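Local coordinates for septation protein imp2 (Schizosaccharomyces pombe, PDB 5C1F) that binds phospholipid membranes through its F-BAR domain, anchors cytoskeletal proteins to them and takes part in medial ring disassembly during septation, at the interface of chains A and B. Coordinates in Å, arbitrary orientation; residue numbers count along the deposited sequence, not the author numbering. Chains: chain A/B, Septation protein imp2.

Contact 1: the interface of chains A and B. Residues chain A 66-67; chain B 26, 29, 32-33, 218-219, 222.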
ATOM      1  N   LEU A  66      -9.281 -15.908 -23.620  1.00 31.80           N
ATOM      2  CA  LEU A  66     -10.019 -15.260 -24.698  1.00 31.42           C
ATOM      3  C   LEU A  66      -9.213 -14.166 -25.391  1.00 29.84           C
ATOM      4  O   LEU A  66      -9.457 -13.853 -26.556  1.00 32.83           O
ATOM      5  CB  LEU A  66     -11.331 -14.684 -24.163  1.00 33.78           C
ATOM      6  CG  LEU A  66     -12.349 -15.711 -23.655  1.00 31.02           C
ATOM      7  CD1 LEU A  66     -13.524 -15.016 -22.997  1.00 34.34           C
ATOM      8  CD2 LEU A  66     -12.821 -16.602 -24.793  1.00 26.16           C
ATOM      9  N   GLU A  67      -8.256 -13.580 -24.677  1.00 29.38           N
ATOM     10  CA  GLU A  67      -7.417 -12.549 -25.270  1.00 20.72           C
ATOM     11  C   GLU A  67      -6.326 -13.200 -26.116  1.00 28.70           C
ATOM     12  O   GLU A  67      -5.957 -14.351 -25.881  1.00 27.06           O
ATOM     13  CB  GLU A  67      -6.807 -11.652 -24.191  1.00 20.10           C
ATOM     14  CG  GLU A  67      -6.259 -10.330 -24.715  1.00 22.07           C
ATOM     15  CD  GLU A  67      -7.287  -9.549 -25.514  1.00 29.01           C
ATOM     16  OE1 GLU A  67      -8.016  -8.731 -24.910  1.00 24.80           O
ATOM     17  OE2 GLU A  67      -7.368  -9.749 -26.747  1.00 23.94           O
TER
ATOM     18  N   ARG B  26     -18.483 -13.376 -30.987  1.00 36.42           N
ATOM     19  CA  ARG B  26     -17.275 -12.672 -30.570  1.00 33.91           C
ATOM     20  C   ARG B  26     -17.595 -11.560 -29.574  1.00 32.74           C
ATOM     21  O   ARG B  26     -16.794 -11.262 -28.684  1.00 31.50           O
ATOM     22  CB  ARG B  26     -16.556 -12.099 -31.796  1.00 35.68           C
ATOM     23  CG  ARG B  26     -15.439 -11.119 -31.494  1.00 37.58           C
ATOM     24  CD  ARG B  26     -14.247 -11.805 -30.861  1.00 38.07           C
ATOM     25  NE  ARG B  26     -13.160 -10.864 -30.618  1.00 33.37           N
ATOM     26  CZ  ARG B  26     -12.050 -11.161 -29.954  1.00 32.84           C
ATOM     27  NH1 ARG B  26     -11.878 -12.380 -29.457  1.00 31.04           N
ATOM     28  NH2 ARG B  26     -11.113 -10.238 -29.779  1.00 31.00           N
ATOM     29  N   ASP B  29     -17.410 -12.703 -26.045  1.00 30.42           N
ATOM     30  CA  ASP B  29     -16.047 -12.894 -25.554  1.00 31.34           C
ATOM     31  C   ASP B  29     -15.420 -11.565 -25.153  1.00 31.05           C
ATOM     32  O   ASP B  29     -14.826 -11.439 -24.081  1.00 28.44           O
ATOM     33  CB  ASP B  29     -15.180 -13.579 -26.610  1.00 34.64           C
ATOM     34  CG  ASP B  29     -15.643 -14.990 -26.925  1.00 38.86           C
ATOM     35  OD1 ASP B  29     -16.285 -15.621 -26.058  1.00 39.89           O
ATOM     36  OD2 ASP B  29     -15.358 -15.470 -28.042  1.00 40.79           O
ATOM     37  N   HIS B  32     -16.692 -10.431 -21.886  1.00 29.64           N
ATOM     38  CA  HIS B  32     -16.147 -11.163 -20.750  0.55 31.40           C
ATOM     39  C   HIS B  32     -14.707 -10.744 -20.456  1.00 31.31           C
ATOM     40  O   HIS B  32     -14.316 -10.656 -19.293  1.00 32.44           O
ATOM     41  CB  HIS B  32     -16.236 -12.671 -20.988  0.55 30.71           C
ATOM     42  CG  HIS B  32     -17.600 -13.236 -20.736  0.55 35.62           C
ATOM     43  ND1 HIS B  32     -18.606 -13.203 -21.677  0.55 36.33           N
ATOM     44  CD2 HIS B  32     -18.128 -13.834 -19.642  0.55 35.04           C
ATOM     45  CE1 HIS B  32     -19.694 -13.763 -21.177  0.55 33.98           C
ATOM     46  NE2 HIS B  32     -19.430 -14.154 -19.943  0.55 34.45           N
ATOM     47  N   ILE B  33     -13.929 -10.469 -21.499  1.00 30.18           N
ATOM     48  CA  ILE B  33     -12.570  -9.976 -21.309  1.00 22.14           C
ATOM     49  C   ILE B  33     -12.612  -8.654 -20.551  1.00 35.64           C
ATOM     50  O   ILE B  33     -11.896  -8.465 -19.567  1.00 21.21           O
ATOM     51  CB  ILE B  33     -11.830  -9.774 -22.644  1.00 26.24           C
ATOM     52  CG1 ILE B  33     -11.545 -11.120 -23.311  1.00 27.94           C
ATOM     53  CG2 ILE B  33     -10.530  -9.023 -22.424  1.00 20.06           C
ATOM     54  CD1 ILE B  33     -10.900 -10.993 -24.680  1.00 21.11           C
ATOM     55  N   ARG B 218     -10.964  -1.677 -29.832  1.00 24.89           N
ATOM     56  CA  ARG B 218     -10.902  -2.388 -28.566  1.00 27.75           C
ATOM     57  C   ARG B 218      -9.473  -2.504 -28.043  1.00 29.12           C
ATOM     58  O   ARG B 218      -9.211  -2.241 -26.868  1.00 29.22           O
ATOM     59  CB  ARG B 218     -11.515  -3.780 -28.721  1.00 25.20           C
ATOM     60  CG  ARG B 218     -11.629  -4.561 -27.427  1.00 21.16           C
ATOM     61  CD  ARG B 218     -11.983  -6.008 -27.710  1.00 21.19           C
ATOM     62  NE  ARG B 218     -10.882  -6.722 -28.348  1.00 22.83           N
ATOM     63  CZ  ARG B 218     -10.011  -7.483 -27.692  1.00 28.53           C
ATOM     64  NH1 ARG B 218     -10.116  -7.634 -26.377  1.00 20.42           N
ATOM     65  NH2 ARG B 218      -9.035  -8.096 -28.352  1.00 21.08           N
ATOM     66  N   ARG B 219      -8.552  -2.893 -28.918  1.00 23.91           N
ATOM     67  CA  ARG B 219      -7.166  -3.104 -28.511  1.00 29.37           C
ATOM     68  C   ARG B 219      -6.473  -1.791 -28.165  1.00 20.28           C
ATOM     69  O   ARG B 219      -5.648  -1.742 -27.254  1.00 29.07           O
ATOM     70  CB  ARG B 219      -6.391  -3.849 -29.604  1.00 19.57           C
ATOM     71  CG  ARG B 219      -6.906  -5.260 -29.824  1.00 22.83           C
ATOM     72  CD  ARG B 219      -5.974  -6.135 -30.649  1.00 19.19           C
ATOM     73  NE  ARG B 219      -6.583  -7.450 -30.838  1.00 22.72           N
ATOM     74  CZ  ARG B 219      -6.200  -8.559 -30.214  1.00 24.34           C
ATOM     75  NH1 ARG B 219      -5.174  -8.540 -29.374  1.00 19.21           N
ATOM     76  NH2 ARG B 219      -6.836  -9.699 -30.447  1.00 23.24           N
ATOM     77  N   LEU B 222      -7.948  -0.885 -24.538  1.00 21.93           N
ATOM     78  CA  LEU B 222      -7.405  -1.651 -23.412  1.00 22.96           C
ATOM     79  C   LEU B 222      -5.964  -1.249 -23.105  1.00 13.45           C
ATOM     80  O   LEU B 222      -5.579  -1.169 -21.941  1.00 28.76           O
ATOM     81  CB  LEU B 222      -7.487  -3.156 -23.687  1.00 19.58           C
ATOM     82  CG  LEU B 222      -8.905  -3.732 -23.739  1.00 24.49           C
ATOM     83  CD1 LEU B 222      -8.890  -5.241 -23.929  1.00 15.38           C
ATOM     84  CD2 LEU B 222      -9.671  -3.369 -22.485  1.00 26.27           C
TER
HETATM   85  O   HOH W   1      -9.288 -11.760 -28.172  1.00 21.07           O

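Contact 2: the interface of chains A and B. Residues chain A 247-248, 251-252; chain B 223, 226-227, 230.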
ATOM      1  N   ILE A 247       5.960  -2.093 -17.647  1.00 16.32           N
ATOM      2  CA  ILE A 247       4.645  -2.306 -18.246  1.00 19.98           C
ATOM      3  C   ILE A 247       4.488  -1.417 -19.477  1.00 24.35           C
ATOM      4  O   ILE A 247       4.070  -1.878 -20.539  1.00 23.18           O
ATOM      5  CB  ILE A 247       3.497  -2.018 -17.255  1.00 15.14           C
ATOM      6  CG1 ILE A 247       3.567  -2.972 -16.062  1.00 17.20           C
ATOM      7  CG2 ILE A 247       2.153  -2.149 -17.951  1.00 14.91           C
ATOM      8  CD1 ILE A 247       2.584  -2.656 -14.949  1.00 14.37           C
ATOM      9  N   ARG A 248       4.854  -0.146 -19.332  1.00 19.53           N
ATOM     10  CA  ARG A 248       4.770   0.809 -20.434  1.00 17.16           C
ATOM     11  C   ARG A 248       5.662   0.423 -21.607  1.00 18.04           C
ATOM     12  O   ARG A 248       5.276   0.595 -22.757  1.00 31.17           O
ATOM     13  CB  ARG A 248       5.132   2.216 -19.953  1.00 18.68           C
ATOM     14  CG  ARG A 248       4.117   2.808 -19.000  1.00 16.95           C
ATOM     15  CD  ARG A 248       4.328   4.299 -18.821  1.00 22.99           C
ATOM     16  NE  ARG A 248       5.394   4.602 -17.875  1.00 22.35           N
ATOM     17  CZ  ARG A 248       5.207   4.737 -16.566  1.00 25.47           C
ATOM     18  NH1 ARG A 248       3.993   4.587 -16.049  1.00 18.73           N
ATOM     19  NH2 ARG A 248       6.231   5.021 -15.772  1.00 17.60           N
ATOM     20  N   LEU A 251       3.924  -2.267 -23.434  1.00 26.19           N
ATOM     21  CA  LEU A 251       2.784  -1.712 -24.153  1.00 18.50           C
ATOM     22  C   LEU A 251       3.230  -0.970 -25.412  1.00 21.53           C
ATOM     23  O   LEU A 251       2.584  -1.068 -26.458  1.00 26.94           O
ATOM     24  CB  LEU A 251       1.983  -0.781 -23.240  1.00 16.77           C
ATOM     25  CG  LEU A 251       1.206  -1.468 -22.111  1.00 15.98           C
ATOM     26  CD1 LEU A 251       0.710  -0.461 -21.081  1.00 18.87           C
ATOM     27  CD2 LEU A 251       0.039  -2.270 -22.671  1.00 15.79           C
ATOM     28  N   GLU A 252       4.335  -0.236 -25.309  1.00 20.32           N
ATOM     29  CA  GLU A 252       4.908   0.466 -26.457  1.00 27.01           C
ATOM     30  C   GLU A 252       5.233  -0.479 -27.612  1.00 25.17           C
ATOM     31  O   GLU A 252       5.113  -0.108 -28.778  1.00 31.29           O
ATOM     32  CB  GLU A 252       6.177   1.217 -26.050  1.00 31.57           C
ATOM     33  CG  GLU A 252       5.938   2.490 -25.263  1.00 44.27           C
ATOM     34  CD  GLU A 252       7.233   3.195 -24.892  1.00 54.95           C
ATOM     35  OE1 GLU A 252       8.314   2.595 -25.075  1.00 54.71           O
ATOM     36  OE2 GLU A 252       7.170   4.349 -24.420  1.00 62.52           O
TER
ATOM     37  N   LYS B 223      -5.175  -0.988 -24.144  1.00 18.82           N
ATOM     38  CA  LYS B 223      -3.806  -0.508 -23.955  1.00 20.21           C
ATOM     39  C   LYS B 223      -3.798   0.858 -23.272  1.00 17.60           C
ATOM     40  O   LYS B 223      -2.985   1.117 -22.385  1.00 19.64           O
ATOM     41  CB  LYS B 223      -3.066  -0.426 -25.293  1.00 18.38           C
ATOM     42  CG  LYS B 223      -2.717  -1.775 -25.901  1.00 14.09           C
ATOM     43  CD  LYS B 223      -2.070  -1.597 -27.266  1.00 14.89           C
ATOM     44  CE  LYS B 223      -0.873  -0.656 -27.198  1.00 20.09           C
ATOM     45  NZ  LYS B 223      -0.275  -0.412 -28.541  1.00 24.06           N
ATOM     46  N   MET B 226      -4.681   0.474 -19.545  1.00 22.78           N
ATOM     47  CA  MET B 226      -3.528  -0.085 -18.846  1.00 19.15           C
ATOM     48  C   MET B 226      -2.450   0.980 -18.688  1.00 16.50           C
ATOM     49  O   MET B 226      -1.827   1.091 -17.632  1.00 12.80           O
ATOM     50  CB  MET B 226      -2.963  -1.300 -19.586  1.00 21.63           C
ATOM     51  CG  MET B 226      -3.695  -2.598 -19.302  1.00 32.90           C
ATOM     52  SD  MET B 226      -2.819  -4.063 -19.892  1.00 45.87           S
ATOM     53  CE  MET B 226      -1.139  -3.633 -19.451  1.00 13.29           C
ATOM     54  N   TRP B 227      -2.232   1.756 -19.746  1.00 12.64           N
ATOM     55  CA  TRP B 227      -1.265   2.841 -19.706  1.00 12.84           C
ATOM     56  C   TRP B 227      -1.612   3.813 -18.587  1.00 23.11           C
ATOM     57  O   TRP B 227      -0.753   4.184 -17.782  1.00 21.34           O
ATOM     58  CB  TRP B 227      -1.218   3.572 -21.046  1.00 12.96           C
ATOM     59  CG  TRP B 227      -0.059   4.505 -21.156  1.00 16.15           C
ATOM     60  CD1 TRP B 227      -0.003   5.799 -20.726  1.00 17.02           C
ATOM     61  CD2 TRP B 227       1.222   4.215 -21.728  1.00 17.90           C
ATOM     62  NE1 TRP B 227       1.234   6.334 -20.996  1.00 22.24           N
ATOM     63  CE2 TRP B 227       2.005   5.381 -21.612  1.00 18.50           C
ATOM     64  CE3 TRP B 227       1.782   3.083 -22.328  1.00 18.48           C
ATOM     65  CZ2 TRP B 227       3.318   5.449 -22.075  1.00 18.31           C
ATOM     66  CZ3 TRP B 227       3.086   3.151 -22.788  1.00 23.54           C
ATOM     67  CH2 TRP B 227       3.839   4.325 -22.658  1.00 23.30           C
ATOM     68  N   THR B 230      -0.712   2.657 -15.143  1.00 19.86           N
ATOM     69  CA  THR B 230       0.698   2.802 -14.774  1.00 21.35           C
ATOM     70  C   THR B 230       1.073   4.249 -14.449  1.00 23.29           C
ATOM     71  O   THR B 230       1.920   4.496 -13.588  1.00 13.79           O
ATOM     72  CB  THR B 230       1.637   2.302 -15.889  1.00 13.28           C
ATOM     73  OG1 THR B 230       1.674   3.257 -16.956  1.00 14.10           O
ATOM     74  CG2 THR B 230       1.176   0.957 -16.418  1.00 14.14           C
TER

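Contact 3: the interface of chains A and B. Residues chain A 280-282, 286, 288; chain B 143-144, 147.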
ATOM      1  N   TYR A 280     -30.179 -26.774 -62.319  1.00 62.83           N
ATOM      2  CA  TYR A 280     -29.801 -28.105 -62.780  1.00 62.89           C
ATOM      3  C   TYR A 280     -30.847 -28.686 -63.723  1.00 63.89           C
ATOM      4  O   TYR A 280     -31.864 -29.229 -63.285  1.00 66.52           O
ATOM      5  CB  TYR A 280     -29.581 -29.042 -61.591  1.00 62.75           C
ATOM      6  CG  TYR A 280     -28.300 -28.769 -60.837  1.00 62.83           C
ATOM      7  CD1 TYR A 280     -27.096 -29.314 -61.261  1.00 63.91           C
ATOM      8  CD2 TYR A 280     -28.293 -27.965 -59.706  1.00 65.57           C
ATOM      9  CE1 TYR A 280     -25.920 -29.070 -60.578  1.00 66.93           C
ATOM     10  CE2 TYR A 280     -27.121 -27.713 -59.014  1.00 68.02           C
ATOM     11  CZ  TYR A 280     -25.937 -28.268 -59.455  1.00 70.41           C
ATOM     12  OH  TYR A 280     -24.767 -28.021 -58.771  1.00 71.29           O
ATOM     13  N   ASP A 281     -30.586 -28.563 -65.021  1.00101.95           N
ATOM     14  CA  ASP A 281     -31.497 -29.055 -66.047  1.00 93.16           C
ATOM     15  C   ASP A 281     -31.441 -30.575 -66.140  1.00 98.74           C
ATOM     16  O   ASP A 281     -30.431 -31.142 -66.553  1.00 95.76           O
ATOM     17  CB  ASP A 281     -31.163 -28.429 -67.404  1.00 92.56           C
ATOM     18  CG  ASP A 281     -32.239 -28.679 -68.444  1.00 93.28           C
ATOM     19  OD1 ASP A 281     -32.294 -29.800 -68.990  1.00 96.59           O
ATOM     20  OD2 ASP A 281     -33.027 -27.749 -68.723  1.00 93.19           O
ATOM     21  N   TYR A 282     -32.541 -31.223 -65.771  1.00101.02           N
ATOM     22  CA  TYR A 282     -32.625 -32.682 -65.739  1.00105.89           C
ATOM     23  C   TYR A 282     -32.250 -33.355 -67.064  1.00108.95           C
ATOM     24  O   TYR A 282     -31.800 -34.502 -67.077  1.00109.18           O
ATOM     25  CB  TYR A 282     -34.042 -33.104 -65.328  1.00107.25           C
ATOM     26  CG  TYR A 282     -34.331 -34.580 -65.501  1.00109.93           C
ATOM     27  CD1 TYR A 282     -33.927 -35.506 -64.548  1.00111.50           C
ATOM     28  CD2 TYR A 282     -35.016 -35.046 -66.618  1.00112.62           C
ATOM     29  CE1 TYR A 282     -34.192 -36.855 -64.706  1.00113.23           C
ATOM     30  CE2 TYR A 282     -35.284 -36.391 -66.784  1.00113.52           C
ATOM     31  CZ  TYR A 282     -34.870 -37.292 -65.826  1.00113.34           C
ATOM     32  OH  TYR A 282     -35.136 -38.632 -65.989  1.00114.63           O
ATOM     33  N   GLU A 286     -27.697 -32.949 -66.199  1.00100.41           N
ATOM     34  CA  GLU A 286     -27.375 -32.231 -64.970  1.00 98.83           C
ATOM     35  C   GLU A 286     -28.114 -32.834 -63.781  1.00100.16           C
ATOM     36  O   GLU A 286     -29.256 -33.282 -63.898  1.00100.95           O
ATOM     37  CB  GLU A 286     -27.704 -30.740 -65.114  1.00 94.84           C
ATOM     38  CG  GLU A 286     -27.336 -30.168 -66.477  1.00 93.98           C
ATOM     39  CD  GLU A 286     -26.778 -28.760 -66.405  1.00 94.45           C
ATOM     40  OE1 GLU A 286     -27.420 -27.888 -65.780  1.00 96.68           O
ATOM     41  OE2 GLU A 286     -25.690 -28.533 -66.979  1.00 90.98           O
ATOM     42  N   PRO A 288     -28.560 -32.372 -59.324  1.00103.35           N
ATOM     43  CA  PRO A 288     -28.352 -31.542 -58.123  1.00101.37           C
ATOM     44  C   PRO A 288     -27.140 -31.947 -57.288  1.00103.54           C
ATOM     45  O   PRO A 288     -26.939 -33.138 -57.034  1.00101.71           O
ATOM     46  CB  PRO A 288     -29.657 -31.739 -57.316  1.00101.14           C
ATOM     47  CG  PRO A 288     -30.406 -32.869 -58.006  1.00103.72           C
ATOM     48  CD  PRO A 288     -29.957 -32.833 -59.429  1.00104.11           C
TER
ATOM     49  N   TYR B 143     -39.303 -29.882 -59.066  1.00 68.01           N
ATOM     50  CA  TYR B 143     -38.949 -30.046 -60.472  1.00 64.95           C
ATOM     51  C   TYR B 143     -38.424 -31.447 -60.779  1.00 66.25           C
ATOM     52  O   TYR B 143     -38.859 -32.080 -61.739  1.00 64.01           O
ATOM     53  CB  TYR B 143     -37.912 -28.998 -60.881  1.00 64.11           C
ATOM     54  CG  TYR B 143     -37.286 -29.234 -62.237  1.00 61.87           C
ATOM     55  CD1 TYR B 143     -38.020 -29.064 -63.405  1.00 61.90           C
ATOM     56  CD2 TYR B 143     -35.955 -29.614 -62.351  1.00 62.54           C
ATOM     57  CE1 TYR B 143     -37.447 -29.276 -64.648  1.00 62.62           C
ATOM     58  CE2 TYR B 143     -35.373 -29.827 -63.588  1.00 64.41           C
ATOM     59  CZ  TYR B 143     -36.122 -29.657 -64.732  1.00 65.91           C
ATOM     60  OH  TYR B 143     -35.544 -29.868 -65.964  1.00 67.90           O
ATOM     61  N   HIS B 144     -37.493 -31.934 -59.963  1.00 70.67           N
ATOM     62  CA  HIS B 144     -36.886 -33.239 -60.214  1.00 75.31           C
ATOM     63  C   HIS B 144     -37.809 -34.394 -59.840  1.00 74.38           C
ATOM     64  O   HIS B 144     -37.689 -35.491 -60.384  1.00 74.21           O
ATOM     65  CB  HIS B 144     -35.552 -33.363 -59.476  1.00 79.19           C
ATOM     66  CG  HIS B 144     -34.376 -32.908 -60.283  1.00 80.57           C
ATOM     67  ND1 HIS B 144     -33.763 -33.711 -61.221  1.00 81.80           N
ATOM     68  CD2 HIS B 144     -33.700 -31.736 -60.291  1.00 78.58           C
ATOM     69  CE1 HIS B 144     -32.759 -33.052 -61.773  1.00 80.88           C
ATOM     70  NE2 HIS B 144     -32.699 -31.851 -61.226  1.00 79.38           N
ATOM     71  N   CYS B 147     -39.841 -34.718 -62.934  1.00 63.02           N
ATOM     72  CA  CYS B 147     -39.001 -35.292 -63.980  1.00 64.04           C
ATOM     73  C   CYS B 147     -38.846 -36.797 -63.798  1.00 66.31           C
ATOM     74  O   CYS B 147     -38.799 -37.546 -64.775  1.00 64.18           O
ATOM     75  CB  CYS B 147     -37.624 -34.624 -63.996  1.00 66.07           C
ATOM     76  SG  CYS B 147     -37.620 -32.923 -64.609  1.00 73.79           S
TER

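Contact 1: the interface of chains A and B
A:Glu67 points its CG anti to the backbone N (chi1 -163°) and bends at chi2, while B:Arg218 bends at chi3 (69°), and the two side chains reach toward each other. NH1 and NH2 of B:Arg218 each take one carboxylate oxygen: NH1 lies 2.8 Å from OE1 of A:Glu67, and NH2 lies 2.8 Å from OE2. Both oxygens use their syn lone pairs, and the planes are 18° apart, evidence for a nearly coplanar, two-bonded salt bridge. B:Arg219 adds a looser one, its NH1 3.6 Å from OE2 of A:Glu67. A water joins OE2 and the carbonyl O of A:Leu66 to both terminal nitrogens of B:Arg26, its NH2 2.9 Å from the water. Beside this charged group B:Ile33 packs against the chain A backbone, its CD1 3.7 Å from C of A:Leu66, whose CD2 rests on the carboxylate of B:Asp29. With an alanine at A:Glu67, the guanidinium of B:Arg218 would probably be left without its paired acceptor, and the water without one of its anchors. The chain A residues belong to the loop joining helices 18-59 and 69-155, laid across helices 18-58 and 162-253 of chain B in the F-BAR dimer.

Contact 2: the interface of chains A and B
B:Trp227 and A:Arg248 meet where the long helices of two F-BAR domains, 162-252 of chain A and 162-253 of chain B, pack against each other in the helical dimer. The ring contact comes first. CD of A:Arg248 sits over one face of the indole, 3.8 Å from the centroid of its six-membered ring and displaced from the ring centre, a CH-pi contact. It is the aliphatic CD that lies on the ring, while the guanidinium is turned 62° from it. At the indole edge, in plane, lies CB of A:Leu251, and CE3 of the ring is 3.9 Å from CD1 of that leucine.

Polar contact is made by the same arginine. Bent at chi3 (-81°), it brings NH1 to 2.8 Å from the hydroxyl OG1 of B:Thr230, a hydrogen bond with the acceptor tilted 16° from the guanidinium plane. That hydroxyl in turn donates to the carbonyl O of B:Trp227, 2.7 Å from OG1, on a lone pair in the carbonyl plane. Accepting from one chain and donating within its own helix should restrict the rotation of the threonine hydroxyl.

Apolar groups fill the flank. CG2 of A:Ile247 lies 3.6 Å from CG2 of B:Thr230, the two side chains running antiparallel alongside each other. The methyl CE of B:Met226 reaches CD2 of A:Leu251 at 3.7 Å and also touches A:Ile247.

Contact 3: the interface of chains A and B
This is a segment-on-helix interface of the F-BAR dimer: the C-terminal stretch of chain A, including the short 3-10 helix 282-284, lies against helix 69-155 of chain B and so extends the dimer contact far along the partner. A:Tyr282 and B:Cys147 supply one of its ring contacts. CB of B:Cys147 stands over one face of the tyrosine ring, 3.7 Å from its centroid, which supports a CH-pi contact. With its CG anti to the backbone N (chi1 169°), A:Tyr282 lays this face against the cysteine, while CE1 of B:His144 lies at the ring edge, in plane, and 3.8 Å from CB of the tyrosine.

The imidazole of B:His144 is enclosed on two sides. CD of A:Pro288 approaches one face, 3.8 Å from the ring centroid, and CE2 of B:Tyr143 stands above the opposite face, which should limit how far the imidazole can turn. NE2 of B:His144 also makes a weak hydrogen bond, 3.4 Å long and 135° at the hydrogen, to the carbonyl O of A:Tyr280.

B:Tyr143 also meets the backbone. Its phenol OH accepts a hydrogen bond from the amide N of A:Tyr282, 3.3 Å away and 150° at the hydrogen; this N lies at the edge of the B:Tyr143 ring, in plane. The SG of B:Cys147 sits over a face of the same ring, 3.6 Å above its plane, so that the cysteine one turn along the helix backs the phenol ring.

Contact 1 and contact 2 lie close together, their C-alpha centres about 17 Å apart, and both use helix 162-253 of chain B, where B:Leu222 and B:Lys223 are adjacent in sequence. Contact 3 is remote, about 49 Å from contact 1 and about 63 Å from contact 2, and uses helix 69-155 of chain B instead. On chain A the contributors are a loop, a long helix and the C-terminal segment. Twofold symmetry repeats each contact with the chains exchanged, so the elongated F-BAR dimer is joined near the middle, by helix and loop contacts, and farther out, where a C-terminal segment reaches a partner helix.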